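Local coordinates for hypothetical protein S4005 (PDB 1Z67), which is of unknown function but belongs to the YidB-like family and carries a homeodomain-like motif, which hints at nucleic acid binding, at residues A[41-47]-A[68-73]. Numbering follows the deposited sequence. Where two conformers were deposited one is given.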
loop_
_atom_site.group_PDB
_atom_site.type_symbol
_atom_site.label_atom_id
_atom_site.label_comp_id
_atom_site.label_asym_id
_atom_site.label_seq_id
_atom_site.Cartn_x
_atom_site.Cartn_y
_atom_site.Cartn_z
ATOM N N LYS A 41 -7.441 0.690 -10.022
ATOM C CA LYS A 41 -7.864 -0.689 -9.761
ATOM C C LYS A 41 -8.846 -0.805 -8.615
ATOM O O LYS A 41 -9.818 -1.572 -8.697
ATOM C CB LYS A 41 -6.689 -1.612 -9.497
ATOM C CG LYS A 41 -5.888 -1.876 -10.707
ATOM C CD LYS A 41 -4.834 -2.896 -10.379
ATOM C CE LYS A 41 -4.450 -3.625 -11.634
ATOM N NZ LYS A 41 -3.542 -4.686 -11.243
ATOM N N LEU A 42 -8.627 -0.026 -7.550
ATOM C CA LEU A 42 -9.584 -0.027 -6.468
ATOM C C LEU A 42 -10.954 0.425 -6.982
ATOM O O LEU A 42 -11.986 -0.176 -6.664
ATOM C CB LEU A 42 -9.105 0.882 -5.363
ATOM C CG LEU A 42 -7.831 0.382 -4.637
ATOM C CD1 LEU A 42 -7.412 1.460 -3.657
ATOM C CD2 LEU A 42 -8.088 -0.897 -3.875
ATOM N N GLN A 43 -10.941 1.451 -7.824
ATOM C CA GLN A 43 -12.175 2.002 -8.383
ATOM C C GLN A 43 -12.891 1.057 -9.343
ATOM O O GLN A 43 -14.118 0.904 -9.243
ATOM C CB GLN A 43 -11.878 3.322 -9.048
ATOM C CG GLN A 43 -11.634 4.408 -7.991
ATOM C CD GLN A 43 -11.100 5.699 -8.539
ATOM O OE1 GLN A 43 -10.455 5.732 -9.572
ATOM N NE2 GLN A 43 -11.335 6.776 -7.812
ATOM N N SER A 44 -12.138 0.447 -10.260
ATOM C CA SER A 44 -12.711 -0.536 -11.201
ATOM C C SER A 44 -13.156 -1.844 -10.492
ATOM O O SER A 44 -13.975 -2.610 -11.032
ATOM C CB SER A 44 -11.679 -0.882 -12.272
ATOM O OG SER A 44 -11.359 0.242 -13.062
ATOM N N GLY A 45 -12.636 -2.095 -9.286
ATOM C CA GLY A 45 -12.905 -3.328 -8.574
ATOM C C GLY A 45 -14.006 -3.186 -7.548
ATOM O O GLY A 45 -14.201 -4.103 -6.732
ATOM N N GLY A 46 -14.712 -2.057 -7.576
ATOM C CA GLY A 46 -15.881 -1.866 -6.729
ATOM C C GLY A 46 -15.609 -1.305 -5.354
ATOM O O GLY A 46 -16.505 -1.229 -4.535
ATOM N N LEU A 47 -14.368 -0.867 -5.107
ATOM C CA LEU A 47 -13.988 -0.328 -3.799
ATOM C C LEU A 47 -13.952 1.197 -3.787
ATOM O O LEU A 47 -13.344 1.801 -2.889
ATOM C CB LEU A 47 -12.634 -0.898 -3.357
ATOM C CG LEU A 47 -12.618 -2.397 -3.027
ATOM C CD1 LEU A 47 -11.220 -2.848 -2.600
ATOM C CD2 LEU A 47 -13.630 -2.770 -1.942
ATOM N N GLN A 68 -10.610 -8.527 -0.122
ATOM C CA GLN A 68 -11.189 -7.440 -0.943
ATOM C C GLN A 68 -10.095 -6.807 -1.786
ATOM O O GLN A 68 -10.277 -6.554 -2.977
ATOM C CB GLN A 68 -11.881 -6.396 -0.083
ATOM C CG GLN A 68 -13.271 -6.804 0.356
ATOM C CD GLN A 68 -13.906 -5.789 1.263
ATOM O OE1 GLN A 68 -13.315 -5.367 2.257
ATOM N NE2 GLN A 68 -15.142 -5.424 0.954
ATOM N N LEU A 69 -8.929 -6.604 -1.179
ATOM C CA LEU A 69 -7.834 -6.024 -1.941
ATOM C C LEU A 69 -7.280 -6.974 -2.986
ATOM O O LEU A 69 -6.930 -6.531 -4.090
ATOM C CB LEU A 69 -6.693 -5.568 -1.017
ATOM C CG LEU A 69 -7.006 -4.324 -0.195
ATOM C CD1 LEU A 69 -5.737 -3.975 0.626
ATOM C CD2 LEU A 69 -7.438 -3.139 -1.136
ATOM N N GLU A 70 -7.123 -8.246 -2.656
ATOM C CA GLU A 70 -6.673 -9.184 -3.682
ATOM C C GLU A 70 -7.668 -9.198 -4.859
ATOM O O GLU A 70 -7.239 -9.237 -6.008
ATOM C CB GLU A 70 -6.472 -10.586 -3.135
ATOM C CG GLU A 70 -5.671 -11.471 -4.095
ATOM C CD GLU A 70 -5.603 -12.944 -3.688
ATOM O OE1 GLU A 70 -5.876 -13.262 -2.502
ATOM O OE2 GLU A 70 -5.250 -13.785 -4.547
ATOM N N SER A 71 -8.966 -9.077 -4.556
ATOM C CA SER A 71 -10.029 -9.051 -5.583
ATOM C C SER A 71 -9.891 -7.830 -6.481
ATOM O O SER A 71 -9.977 -7.937 -7.691
ATOM C CB SER A 71 -11.415 -9.093 -4.936
ATOM O OG SER A 71 -11.707 -10.399 -4.465
ATOM N N ALA A 72 -9.657 -6.673 -5.889
ATOM C CA ALA A 72 -9.609 -5.445 -6.663
ATOM C C ALA A 72 -8.289 -5.245 -7.399
ATOM O O ALA A 72 -8.278 -4.771 -8.535
ATOM C CB ALA A 72 -9.919 -4.251 -5.769
ATOM N N LEU A 73 -7.185 -5.572 -6.737
ATOM C CA LEU A 73 -5.844 -5.300 -7.247
ATOM C C LEU A 73 -5.341 -6.385 -8.145
ATOM O O LEU A 73 -4.450 -6.172 -8.981
ATOM C CB LEU A 73 -4.849 -5.066 -6.097
ATOM C CG LEU A 73 -5.083 -3.850 -5.204
ATOM C CD1 LEU A 73 -3.977 -3.750 -4.178
ATOM C CD2 LEU A 73 -5.148 -2.566 -6.065
HETATM O O HOH W 1 -10.050 -3.847 -10.508
#
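The end of helix 35-44 and the turn after it pack against the last residues of helix 66-73. The closest CA pair in the register is Gly-45 and Ala-72, 4.4 Å apart. The CA atoms of Lys-41 and Leu-73 are 5.6 Å apart. Gly-45 is the first residue to leave the helical conformation. A CB here would clash with CB of Ala-72, so glycine permits the close approach. Gly-46 has positive phi (88°) and turns the chain toward Leu-47, the N-cap residue of helix 48-55. A Schellman motif ends helix 35-44, with Gly-46 as the C' glycine: Leu-47 N bonds to Leu-42 O at 2.9 Å, and Gly-46 N bonds weakly to Gln-43 O at 3.4 Å.

Ala-72 CB packs on both leucines, 3.7 Å from Leu-47 CD1 and 4.3 Å from Leu-42 CD2. Leu-42 CD2 also meets Leu-69 CD2 at 3.6 Å and Leu-73 CD2 at 4.0 Å. Leu-47 CD1 lies 4.1 Å from Leu-69 CD2. The polar contacts lie at the Lys-41 end. Lys-41 NZ donates a hydrogen bond of 2.9 Å to Leu-73 O, a carbonyl at the helix end. One water donates to Lys-41 O (2.9 Å) and to Ala-72 O (2.8 Å), bridging two carbonyls that cannot bond each other.

The leucine cluster continues into the core: Leu-42 touches Trp-54 and Ile-104, and Leu-69 touches Leu-96 of helix 89-106. This contact joins the Schellman-capped end of helix 35-44, and the turn into helix 48-55, to the end of helix 66-73 in the all-helical YidB fold, a new fold with a homeodomain motif.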